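PDB 2XDB: endoribonuclease ToxN from Pectobacterium atrosepticum, which acts as the toxin of a type III toxin-antitoxin system, an endoribonuclease that cuts RNA within AAA(U/G) sequences and is bound by repeats of the ToxI RNA. Local coordinates for residues I6-I11 with N23-T28; S67-H72 with D126-K131; T134-V139 with L152-Y157. All blocks are in the same frame, centred on the assembly; numbering follows the deposited sequence.

Interaction 1: I6-I11 with N23-T28. With nucleotides of chain B.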
loop_
_atom_site.group_PDB
_atom_site.type_symbol
_atom_site.label_atom_id
_atom_site.label_comp_id
_atom_site.label_asym_id
_atom_site.label_seq_id
_atom_site.Cartn_x
_atom_site.Cartn_y
_atom_site.Cartn_z
ATOM N N ILE A 6 -9.058 -3.639 3.091
ATOM C CA ILE A 6 -9.652 -4.170 1.876
ATOM C C ILE A 6 -10.280 -5.515 2.226
ATOM O O ILE A 6 -9.756 -6.236 3.079
ATOM C CB ILE A 6 -8.592 -4.303 0.766
ATOM C CG1 ILE A 6 -8.055 -2.922 0.407
ATOM C CG2 ILE A 6 -9.162 -4.974 -0.473
ATOM C CD1 ILE A 6 -6.828 -2.939 -0.495
ATOM N N SER A 7 -11.410 -5.845 1.604
ATOM C CA SER A 7 -12.099 -7.091 1.935
ATOM C C SER A 7 -11.312 -8.307 1.447
ATOM O O SER A 7 -10.637 -8.243 0.428
ATOM C CB SER A 7 -13.515 -7.101 1.358
ATOM O OG SER A 7 -13.497 -7.375 -0.027
ATOM N N SER A 8 -11.401 -9.411 2.175
ATOM C CA SER A 8 -10.637 -10.606 1.827
ATOM C C SER A 8 -11.089 -11.190 0.514
ATOM O O SER A 8 -10.272 -11.644 -0.284
ATOM C CB SER A 8 -10.789 -11.656 2.904
ATOM O OG SER A 8 -11.112 -11.009 4.113
ATOM N N LYS A 9 -12.397 -11.183 0.298
ATOM C CA LYS A 9 -12.970 -11.760 -0.907
ATOM C C LYS A 9 -12.301 -11.145 -2.133
ATOM O O LYS A 9 -11.875 -11.860 -3.038
ATOM C CB LYS A 9 -14.490 -11.557 -0.930
ATOM C CG LYS A 9 -15.133 -11.653 0.454
ATOM C CD LYS A 9 -14.801 -10.407 1.306
ATOM C CE LYS A 9 -14.857 -10.673 2.816
ATOM N NZ LYS A 9 -14.634 -9.425 3.606
ATOM N N TYR A 10 -12.185 -9.819 -2.133
ATOM C CA TYR A 10 -11.515 -9.092 -3.203
ATOM C C TYR A 10 -10.033 -9.459 -3.315
ATOM O O TYR A 10 -9.535 -9.727 -4.407
ATOM C CB TYR A 10 -11.668 -7.583 -3.006
ATOM C CG TYR A 10 -11.179 -6.777 -4.183
ATOM C CD1 TYR A 10 -11.869 -6.783 -5.382
ATOM C CD2 TYR A 10 -10.027 -6.013 -4.098
ATOM C CE1 TYR A 10 -11.424 -6.050 -6.461
ATOM C CE2 TYR A 10 -9.580 -5.270 -5.171
ATOM C CZ TYR A 10 -10.274 -5.298 -6.348
ATOM O OH TYR A 10 -9.831 -4.567 -7.423
ATOM N N ILE A 11 -9.320 -9.467 -2.195
ATOM C CA ILE A 11 -7.922 -9.874 -2.219
ATOM C C ILE A 11 -7.784 -11.295 -2.778
ATOM O O ILE A 11 -6.915 -11.570 -3.614
ATOM C CB ILE A 11 -7.299 -9.842 -0.830
ATOM C CG1 ILE A 11 -7.169 -8.407 -0.327
ATOM C CG2 ILE A 11 -5.931 -10.492 -0.862
ATOM C CD1 ILE A 11 -6.111 -7.602 -1.028
ATOM N N ASN A 23 -1.060 -10.483 1.072
ATOM C CA ASN A 23 -1.886 -11.183 2.054
ATOM C C ASN A 23 -2.710 -10.218 2.882
ATOM O O ASN A 23 -2.191 -9.234 3.379
ATOM C CB ASN A 23 -1.023 -12.006 3.006
ATOM C CG ASN A 23 -0.310 -13.124 2.311
ATOM O OD1 ASN A 23 -0.601 -13.425 1.154
ATOM N ND2 ASN A 23 0.642 -13.744 3.002
ATOM N N SER A 24 -3.992 -10.513 3.054
ATOM C CA SER A 24 -4.880 -9.596 3.747
ATOM C C SER A 24 -5.141 -10.072 5.165
ATOM O O SER A 24 -5.285 -9.266 6.085
ATOM C CB SER A 24 -6.197 -9.446 2.982
ATOM O OG SER A 24 -7.027 -8.455 3.568
ATOM N N GLU A 25 -5.195 -11.382 5.354
ATOM C CA GLU A 25 -5.534 -11.898 6.672
ATOM C C GLU A 25 -4.596 -12.965 7.213
ATOM O O GLU A 25 -4.069 -13.788 6.474
ATOM C CB GLU A 25 -6.993 -12.352 6.720
ATOM C CG GLU A 25 -7.908 -11.252 7.242
ATOM C CD GLU A 25 -9.323 -11.365 6.731
ATOM O OE1 GLU A 25 -9.649 -12.410 6.123
ATOM O OE2 GLU A 25 -10.105 -10.406 6.937
ATOM N N ASP A 26 -4.392 -12.927 8.521
ATOM C CA ASP A 26 -3.457 -13.823 9.165
ATOM C C ASP A 26 -3.762 -13.879 10.663
ATOM O O ASP A 26 -4.142 -12.868 11.263
ATOM C CB ASP A 26 -2.036 -13.334 8.904
ATOM C CG ASP A 26 -0.988 -14.371 9.228
ATOM O OD1 ASP A 26 -0.139 -14.641 8.351
ATOM O OD2 ASP A 26 -1.005 -14.908 10.357
ATOM N N PRO A 27 -3.639 -15.073 11.264
ATOM C CA PRO A 27 -3.849 -15.229 12.708
ATOM C C PRO A 27 -2.763 -14.492 13.470
ATOM O O PRO A 27 -2.998 -14.010 14.576
ATOM C CB PRO A 27 -3.703 -16.736 12.928
ATOM C CG PRO A 27 -3.911 -17.347 11.589
ATOM C CD PRO A 27 -3.393 -16.363 10.600
ATOM N N THR A 28 -1.581 -14.403 12.871
ATOM C CA THR A 28 -0.486 -13.658 13.477
ATOM C C THR A 28 -0.750 -12.137 13.504
ATOM O O THR A 28 -0.179 -11.425 14.328
ATOM C CB THR A 28 0.872 -13.978 12.794
ATOM O OG1 THR A 28 1.942 -13.452 13.587
ATOM C CG2 THR A 28 0.951 -13.377 11.402
ATOM O "O5'" A B 1 4.422 -8.751 4.615
ATOM C "C5'" A B 1 4.860 -9.660 5.615
ATOM C "C4'" A B 1 5.367 -10.946 5.008
ATOM O "O4'" A B 1 4.248 -11.781 4.609
ATOM C "C3'" A B 1 6.204 -10.796 3.748
ATOM O "O3'" A B 1 7.552 -10.486 4.045
ATOM C "C2'" A B 1 6.022 -12.146 3.065
ATOM O "O2'" A B 1 6.870 -13.120 3.648
ATOM C "C1'" A B 1 4.590 -12.508 3.450
ATOM N N9 A B 1 3.608 -12.235 2.380
ATOM C C8 A B 1 2.525 -11.395 2.400
ATOM N N7 A B 1 1.840 -11.398 1.281
ATOM C C5 A B 1 2.509 -12.304 0.466
ATOM C C6 A B 1 2.295 -12.767 -0.853
ATOM N N6 A B 1 1.302 -12.376 -1.650
ATOM N N1 A B 1 3.160 -13.672 -1.352
ATOM C C2 A B 1 4.167 -14.081 -0.577
ATOM N N3 A B 1 4.476 -13.725 0.665
ATOM C C4 A B 1 3.598 -12.826 1.138
HETATM O O HOH W 1 -7.084 -5.114 4.448
#
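Ser24 and Ile11 make the apolar part of this contact, and the Ser24 side chain can be followed outward from its root. Its CB packs against the beta-branch of Ile11, 3.6 Å from Ile11 CG1 and slightly farther from Ile11 CB and CG2, so the methylene lies over the fork of the isoleucine. One bond on, the hydroxyl stands anti to the backbone N of Ser24 (chi1 -174°), which carries OG past Ile11 CG1 toward the end of the strand. There Ser24 OG comes within 3.6 Å of Ile6 O. A water links the same two residues: it accepts from Ile6 N at 2.8 Å and lies 3.5 Å from Ser24 OG in a weak bond.

A second, more exposed contact joins Ser8 and Glu25, the residue after Ser24. Ser8 OG donates weakly to Glu25 OE1 at 2.9 Å, with Glu25 OE2 close by; the glutamate chain, extended beyond CG, brings its carboxylate alongside the first turn of the helix. Lys9 NZ is 5.7 Å from Glu25 OE2, a separation at which the opposite charges could attract without touching. The helix start itself is marked by Ser7, the N-cap, whose OG accepts weakly from Tyr10 N. On the RNA side, Asn23 N donates to N7 of adenosine A1 of chain B over 3.0 Å (N-H...N 166°), a nearly straight backbone bond to the Hoogsteen edge of the base.

The contact thus folds the loop that follows helix 8-17 back over the helix's own first turn. Ile6, at the end of strand 3-6, and Ile11 both also pack on Ile90 of strand 80-91, while Val21 touches Ile11, placing the apolar half of the contact between helix, loop and sheet.

Interaction 2: S67-H72 with D126-K131. With nucleotides of chain B.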
loop_
_atom_site.group_PDB
_atom_site.type_symbol
_atom_site.label_atom_id
_atom_site.label_comp_id
_atom_site.label_asym_id
_atom_site.label_seq_id
_atom_site.Cartn_x
_atom_site.Cartn_y
_atom_site.Cartn_z
ATOM N N SER A 67 10.411 0.770 -5.402
ATOM C CA SER A 67 9.637 -0.337 -4.853
ATOM C C SER A 67 9.048 -0.030 -3.480
ATOM O O SER A 67 7.973 -0.504 -3.119
ATOM C CB SER A 67 10.530 -1.565 -4.731
ATOM O OG SER A 67 11.314 -1.708 -5.896
ATOM N N CYS A 68 9.771 0.770 -2.717
ATOM C CA CYS A 68 9.484 0.965 -1.311
ATOM C C CYS A 68 9.608 2.433 -0.985
ATOM O O CYS A 68 10.515 3.104 -1.458
ATOM C CB CYS A 68 10.514 0.196 -0.463
ATOM S SG CYS A 68 10.637 -1.554 -0.878
ATOM N N PHE A 69 8.708 2.935 -0.164
ATOM C CA PHE A 69 8.924 4.228 0.437
ATOM C C PHE A 69 9.014 4.033 1.947
ATOM O O PHE A 69 8.024 3.669 2.587
ATOM C CB PHE A 69 7.795 5.185 0.059
ATOM C CG PHE A 69 7.947 6.552 0.646
ATOM C CD1 PHE A 69 8.808 7.470 0.075
ATOM C CD2 PHE A 69 7.238 6.919 1.774
ATOM C CE1 PHE A 69 8.957 8.733 0.621
ATOM C CE2 PHE A 69 7.373 8.184 2.320
ATOM C CZ PHE A 69 8.236 9.093 1.744
ATOM N N LYS A 70 10.202 4.243 2.511
ATOM C CA LYS A 70 10.395 4.080 3.952
ATOM C C LYS A 70 9.658 5.144 4.782
ATOM O O LYS A 70 9.620 6.314 4.423
ATOM C CB LYS A 70 11.883 4.109 4.287
ATOM C CG LYS A 70 12.581 2.758 4.331
ATOM C CD LYS A 70 14.060 2.940 4.669
ATOM C CE LYS A 70 14.645 1.748 5.417
ATOM N NZ LYS A 70 16.113 1.914 5.682
ATOM N N LEU A 71 9.079 4.732 5.896
ATOM C CA LEU A 71 8.399 5.653 6.803
ATOM C C LEU A 71 9.212 5.852 8.077
ATOM O O LEU A 71 9.792 4.906 8.601
ATOM C CB LEU A 71 7.033 5.083 7.188
ATOM C CG LEU A 71 5.835 5.384 6.284
ATOM C CD1 LEU A 71 6.283 5.791 4.907
ATOM C CD2 LEU A 71 4.884 4.205 6.217
ATOM N N HIS A 72 9.255 7.077 8.582
ATOM C CA HIS A 72 9.754 7.319 9.935
ATOM C C HIS A 72 9.119 8.596 10.484
ATOM O O HIS A 72 8.502 9.356 9.737
ATOM C CB HIS A 72 11.277 7.412 9.955
ATOM C CG HIS A 72 11.821 8.585 9.209
ATOM N ND1 HIS A 72 12.287 8.492 7.916
ATOM C CD2 HIS A 72 11.975 9.883 9.571
ATOM C CE1 HIS A 72 12.701 9.682 7.512
ATOM N NE2 HIS A 72 12.520 10.544 8.496
ATOM N N ASP A 126 3.316 13.840 -2.265
ATOM C CA ASP A 126 3.662 13.989 -3.677
ATOM C C ASP A 126 4.795 13.063 -4.101
ATOM O O ASP A 126 4.759 12.453 -5.175
ATOM C CB ASP A 126 3.990 15.441 -4.009
ATOM C CG ASP A 126 2.763 16.338 -3.957
ATOM O OD1 ASP A 126 1.632 15.822 -4.120
ATOM O OD2 ASP A 126 2.923 17.561 -3.749
ATOM N N LYS A 127 5.805 12.958 -3.252
ATOM C CA LYS A 127 6.882 12.026 -3.506
ATOM C C LYS A 127 6.304 10.628 -3.699
ATOM O O LYS A 127 6.666 9.916 -4.634
ATOM C CB LYS A 127 7.865 12.041 -2.349
ATOM C CG LYS A 127 9.087 11.219 -2.595
ATOM C CD LYS A 127 10.150 11.524 -1.556
ATOM C CE LYS A 127 10.449 13.006 -1.480
ATOM N NZ LYS A 127 11.603 13.238 -0.579
ATOM N N ILE A 128 5.376 10.254 -2.824
ATOM C CA ILE A 128 4.777 8.936 -2.880
ATOM C C ILE A 128 4.016 8.695 -4.177
ATOM O O ILE A 128 4.171 7.653 -4.805
ATOM C CB ILE A 128 3.855 8.685 -1.694
ATOM C CG1 ILE A 128 4.677 8.621 -0.404
ATOM C CG2 ILE A 128 3.087 7.388 -1.914
ATOM C CD1 ILE A 128 3.839 8.737 0.876
ATOM N N ALA A 129 3.205 9.664 -4.586
ATOM C CA ALA A 129 2.443 9.529 -5.821
ATOM C C ALA A 129 3.364 9.484 -7.035
ATOM O O ALA A 129 3.103 8.790 -8.008
ATOM C CB ALA A 129 1.429 10.665 -5.953
ATOM N N SER A 130 4.453 10.230 -6.972
ATOM C CA SER A 130 5.358 10.296 -8.100
ATOM C C SER A 130 6.120 8.989 -8.255
ATOM O O SER A 130 6.339 8.519 -9.364
ATOM C CB SER A 130 6.316 11.461 -7.938
ATOM O OG SER A 130 7.404 11.304 -8.827
ATOM N N LYS A 131 6.519 8.391 -7.140
ATOM C CA LYS A 131 7.155 7.083 -7.202
ATOM C C LYS A 131 6.190 6.038 -7.744
ATOM O O LYS A 131 6.592 5.167 -8.501
ATOM C CB LYS A 131 7.668 6.659 -5.836
ATOM C CG LYS A 131 8.916 7.381 -5.398
ATOM C CD LYS A 131 9.199 7.113 -3.942
ATOM C CE LYS A 131 10.464 7.802 -3.499
ATOM N NZ LYS A 131 11.621 6.996 -3.922
ATOM P P A B 5 14.921 -2.340 -4.695
ATOM O OP1 A B 5 14.539 -1.069 -4.035
ATOM O OP2 A B 5 13.954 -3.461 -4.735
ATOM O "O5'" A B 5 15.460 -2.025 -6.156
ATOM C "C5'" A B 5 16.167 -2.958 -6.956
ATOM C "C4'" A B 5 15.740 -2.854 -8.401
ATOM O "O4'" A B 5 14.510 -2.088 -8.502
ATOM C "C3'" A B 5 16.696 -2.142 -9.340
ATOM O "O3'" A B 5 17.725 -2.992 -9.799
ATOM C "C2'" A B 5 15.775 -1.691 -10.461
ATOM O "O2'" A B 5 15.450 -2.802 -11.288
ATOM C "C1'" A B 5 14.522 -1.308 -9.674
ATOM N N9 A B 5 14.493 0.114 -9.270
ATOM C C8 A B 5 14.341 0.602 -7.994
ATOM N N7 A B 5 14.327 1.911 -7.911
ATOM C C5 A B 5 14.469 2.317 -9.229
ATOM C C6 A B 5 14.526 3.593 -9.808
ATOM N N6 A B 5 14.446 4.731 -9.102
ATOM N N1 A B 5 14.665 3.651 -11.151
ATOM C C2 A B 5 14.741 2.512 -11.848
ATOM N N3 A B 5 14.700 1.257 -11.419
ATOM C C4 A B 5 14.563 1.226 -10.081
#
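Phe69 meets three residues of helix 126-131, Lys127, Ile128 and Lys131, and its ring makes all the close contacts (within 4.5 Å) on the strand side. The aromatic component is a CH-pi interaction: Ile128 CG1 lies over one face, 3.9 Å from the ring centroid and 15° off the ring normal. Phe69 has its CG anti to the backbone N (chi1 180°), which extends the ring from the strand toward the helix.

The aliphatic component lies at the ring's edge, near its plane. Lys127 CD approaches Phe69 CE1 to 3.7 Å and Lys131 CE approaches Phe69 CD1 to 4.0 Å, so methylenes from successive helical turns border neighbouring ring carbons.

The polar component is directed elsewhere. Ser67 OG donates weakly to OP2 of adenosine A5 of chain B, 3.4 Å away.

The axes of the short segments, strand 69-72 and helix 126-131, run nearly antiparallel (161°) at 10.4 Å, a gap spanned by side chains. This is helix-on-sheet packing: helix 125-140 lies against outermost strand 69-73 of the antiparallel sheet, and Ile128 also reaches Ile84 of adjacent strand 80-91. Between the two segments themselves the contact is ring-to-aliphatic packing without hydrogen bonds; Lys131 serves two roles, laying its methylenes on the ring edge while its NZ bonds the carbonyls of Ser65 and Glu63.

Interaction 3: T134-V139 with L152-Y157. With nucleotides of chain B.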
loop_
_atom_site.group_PDB
_atom_site.type_symbol
_atom_site.label_atom_id
_atom_site.label_comp_id
_atom_site.label_asym_id
_atom_site.label_seq_id
_atom_site.Cartn_x
_atom_site.Cartn_y
_atom_site.Cartn_z
ATOM N N THR A 134 5.878 6.359 -11.564
ATOM C CA THR A 134 7.051 5.949 -12.318
ATOM C C THR A 134 7.214 4.443 -12.210
ATOM O O THR A 134 7.680 3.788 -13.137
ATOM C CB THR A 134 8.330 6.656 -11.839
ATOM O OG1 THR A 134 8.138 8.074 -11.875
ATOM C CG2 THR A 134 9.502 6.304 -12.736
ATOM N N LEU A 135 6.807 3.893 -11.075
ATOM C CA LEU A 135 6.904 2.459 -10.858
ATOM C C LEU A 135 6.070 1.731 -11.893
ATOM O O LEU A 135 6.551 0.819 -12.574
ATOM C CB LEU A 135 6.448 2.098 -9.451
ATOM C CG LEU A 135 6.358 0.613 -9.143
ATOM C CD1 LEU A 135 7.724 -0.022 -9.275
ATOM C CD2 LEU A 135 5.793 0.405 -7.747
ATOM N N ARG A 136 4.822 2.153 -12.031
ATOM C CA ARG A 136 3.908 1.494 -12.954
ATOM C C ARG A 136 4.374 1.692 -14.394
ATOM O O ARG A 136 4.311 0.769 -15.197
ATOM C CB ARG A 136 2.488 2.014 -12.744
ATOM C CG ARG A 136 1.453 1.559 -13.737
ATOM C CD ARG A 136 0.104 2.228 -13.408
ATOM N NE ARG A 136 -0.957 1.791 -14.298
ATOM C CZ ARG A 136 -1.252 2.374 -15.452
ATOM N NH1 ARG A 136 -0.578 3.441 -15.849
ATOM N NH2 ARG A 136 -2.228 1.889 -16.212
ATOM N N ASN A 137 4.865 2.883 -14.720
ATOM C CA ASN A 137 5.369 3.124 -16.067
ATOM C C ASN A 137 6.490 2.153 -16.426
ATOM O O ASN A 137 6.447 1.496 -17.461
ATOM C CB ASN A 137 5.854 4.557 -16.217
ATOM C CG ASN A 137 4.722 5.535 -16.298
ATOM O OD1 ASN A 137 3.610 5.172 -16.683
ATOM N ND2 ASN A 137 4.989 6.794 -15.936
ATOM N N LEU A 138 7.486 2.060 -15.553
ATOM C CA LEU A 138 8.573 1.121 -15.752
ATOM C C LEU A 138 8.053 -0.300 -15.918
ATOM O O LEU A 138 8.551 -1.049 -16.761
ATOM C CB LEU A 138 9.571 1.201 -14.603
ATOM C CG LEU A 138 10.300 2.554 -14.512
ATOM C CD1 LEU A 138 11.342 2.573 -13.418
ATOM C CD2 LEU A 138 10.953 2.868 -15.824
ATOM N N VAL A 139 7.042 -0.679 -15.144
ATOM C CA VAL A 139 6.554 -2.046 -15.255
ATOM C C VAL A 139 5.849 -2.262 -16.603
ATOM O O VAL A 139 6.023 -3.305 -17.232
ATOM C CB VAL A 139 5.697 -2.473 -14.040
ATOM C CG1 VAL A 139 4.982 -3.774 -14.310
ATOM C CG2 VAL A 139 6.567 -2.638 -12.826
ATOM N N LEU A 152 -2.318 -6.935 -15.869
ATOM C CA LEU A 152 -3.197 -8.083 -15.710
ATOM C C LEU A 152 -4.277 -7.755 -14.674
ATOM O O LEU A 152 -5.468 -7.949 -14.934
ATOM C CB LEU A 152 -2.395 -9.317 -15.274
ATOM C CG LEU A 152 -2.821 -10.697 -15.804
ATOM C CD1 LEU A 152 -2.576 -11.816 -14.788
ATOM C CD2 LEU A 152 -4.262 -10.680 -16.209
ATOM N N LEU A 153 -3.856 -7.257 -13.507
ATOM C CA LEU A 153 -4.794 -6.848 -12.474
ATOM C C LEU A 153 -5.750 -5.813 -13.048
ATOM O O LEU A 153 -6.964 -5.890 -12.847
ATOM C CB LEU A 153 -4.073 -6.263 -11.259
ATOM C CG LEU A 153 -3.247 -7.223 -10.410
ATOM C CD1 LEU A 153 -2.775 -6.568 -9.104
ATOM C CD2 LEU A 153 -4.055 -8.456 -10.102
ATOM N N GLU A 154 -5.210 -4.838 -13.769
ATOM C CA GLU A 154 -6.073 -3.807 -14.313
ATOM C C GLU A 154 -7.071 -4.402 -15.270
ATOM O O GLU A 154 -8.138 -3.846 -15.469
ATOM C CB GLU A 154 -5.267 -2.720 -15.011
ATOM C CG GLU A 154 -4.629 -1.777 -14.049
ATOM C CD GLU A 154 -3.679 -0.842 -14.723
ATOM O OE1 GLU A 154 -2.781 -0.333 -14.022
ATOM O OE2 GLU A 154 -3.829 -0.620 -15.947
ATOM N N GLU A 155 -6.707 -5.537 -15.864
ATOM C CA GLU A 155 -7.536 -6.195 -16.862
ATOM C C GLU A 155 -8.688 -6.974 -16.242
ATOM O O GLU A 155 -9.768 -6.978 -16.802
ATOM C CB GLU A 155 -6.689 -7.120 -17.745
ATOM C CG GLU A 155 -7.477 -7.913 -18.800
ATOM C CD GLU A 155 -7.642 -7.177 -20.136
ATOM O OE1 GLU A 155 -7.343 -5.963 -20.210
ATOM O OE2 GLU A 155 -8.083 -7.814 -21.117
ATOM N N LYS A 156 -8.477 -7.624 -15.094
ATOM C CA LYS A 156 -9.532 -8.468 -14.505
ATOM C C LYS A 156 -10.306 -7.863 -13.326
ATOM O O LYS A 156 -11.406 -8.312 -13.015
ATOM C CB LYS A 156 -8.987 -9.834 -14.054
ATOM C CG LYS A 156 -8.049 -10.526 -15.014
ATOM C CD LYS A 156 -8.662 -10.706 -16.380
ATOM C CE LYS A 156 -9.741 -11.763 -16.389
ATOM N NZ LYS A 156 -9.839 -12.376 -17.753
ATOM N N TYR A 157 -9.747 -6.870 -12.650
ATOM C CA TYR A 157 -10.314 -6.498 -11.359
ATOM C C TYR A 157 -11.785 -6.079 -11.391
ATOM O O TYR A 157 -12.535 -6.405 -10.472
ATOM C CB TYR A 157 -9.460 -5.468 -10.634
ATOM C CG TYR A 157 -9.673 -4.024 -11.049
ATOM C CD1 TYR A 157 -10.446 -3.159 -10.275
ATOM C CD2 TYR A 157 -9.062 -3.507 -12.181
ATOM C CE1 TYR A 157 -10.619 -1.818 -10.634
ATOM C CE2 TYR A 157 -9.234 -2.175 -12.543
ATOM C CZ TYR A 157 -10.013 -1.343 -11.764
ATOM O OH TYR A 157 -10.163 -0.026 -12.121
ATOM P P U B 21 8.517 8.366 -16.435
ATOM O OP1 U B 21 8.535 8.750 -14.995
ATOM O OP2 U B 21 8.113 6.987 -16.809
ATOM O "O5'" U B 21 7.642 9.422 -17.242
ATOM C "C5'" U B 21 7.499 9.328 -18.655
ATOM C "C4'" U B 21 7.489 10.678 -19.339
ATOM O "O4'" U B 21 6.439 11.526 -18.790
ATOM C "C3'" U B 21 8.780 11.494 -19.259
ATOM O "O3'" U B 21 8.956 12.198 -20.490
ATOM C "C2'" U B 21 8.458 12.506 -18.163
ATOM O "O2'" U B 21 9.240 13.677 -18.203
ATOM C "C1'" U B 21 6.990 12.793 -18.471
ATOM N N1 U B 21 6.150 13.499 -17.457
ATOM C C2 U B 21 6.552 13.659 -16.136
ATOM O O2 U B 21 7.608 13.254 -15.680
ATOM N N3 U B 21 5.650 14.331 -15.339
ATOM C C4 U B 21 4.418 14.849 -15.695
ATOM O O4 U B 21 3.723 15.428 -14.856
ATOM C C5 U B 21 4.075 14.645 -17.068
ATOM C C6 U B 21 4.930 13.997 -17.869
#
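The guanidinium of Arg136 and the carboxylate of Glu154 meet edge to edge, their planes only 18° apart. Glu154 lies at the NE side of the guanidinium, in its plane, and the two side chains arrive from opposite directions; along its course the arginine also touches Leu40 and Ile42 of strand 35-42.

Two nitrogens grip two oxygens. Arg136 NE donates to Glu154 OE1 at 2.8 Å (N-H...O 161°), meeting the syn lone pair of Glu154 OE1, and Arg136 NH2 donates to Glu154 OE2 at 3.0 Å in a similarly straight bond. A weak third bond runs from Arg136 NH2 to Glu154 OE1 over 3.2 Å. Reach makes this possible: the arginine leaves its helix with CG anti to the backbone N (chi1 173°) and stays extended to NE, while the glutamate is extended beyond CG, so the bridge spans helices whose nearest CA atoms, those of Arg136 and Glu154, are 11.4 Å apart.

On the RNA side, Asn137 ND2 bonds weakly to OP2 of uridine U21 of chain B, at 3.2 Å.

Glu154 OE1 is also hydrogen-bonded to Tyr47 OH. This side-on, two-point pairing fixes the rotation of both flat groups and links helices 125-140 and 150-156 at a single charged pair; the arginine's charge and its donated bonds would be expected to stabilise the carboxylate as an anion.

Interactions 2 and 3 draw on the same element, helix 125-140, at neighbouring stretches of it: first it packs on edge strand 69-73, then it reaches helix 150-156, with centres about 17 Å apart. Interaction 1 lies on the other side of the chain's centre from interaction 2, yet it touches interaction 3 where the hydroxyl of Tyr10 packs against the ring of Tyr157. Most of its touching residues are buried, while interactions 2 and 3 are partly buried. Chemistry follows place: mixed apolar, water and weak polar contacts at a helix start, ring-to-aliphatic packing between helix and sheet, and a salt bridge across separated helices. Each also has a segment touching the RNA: a base nitrogen in interaction 1, phosphate oxygens, weakly, in 2 and 3.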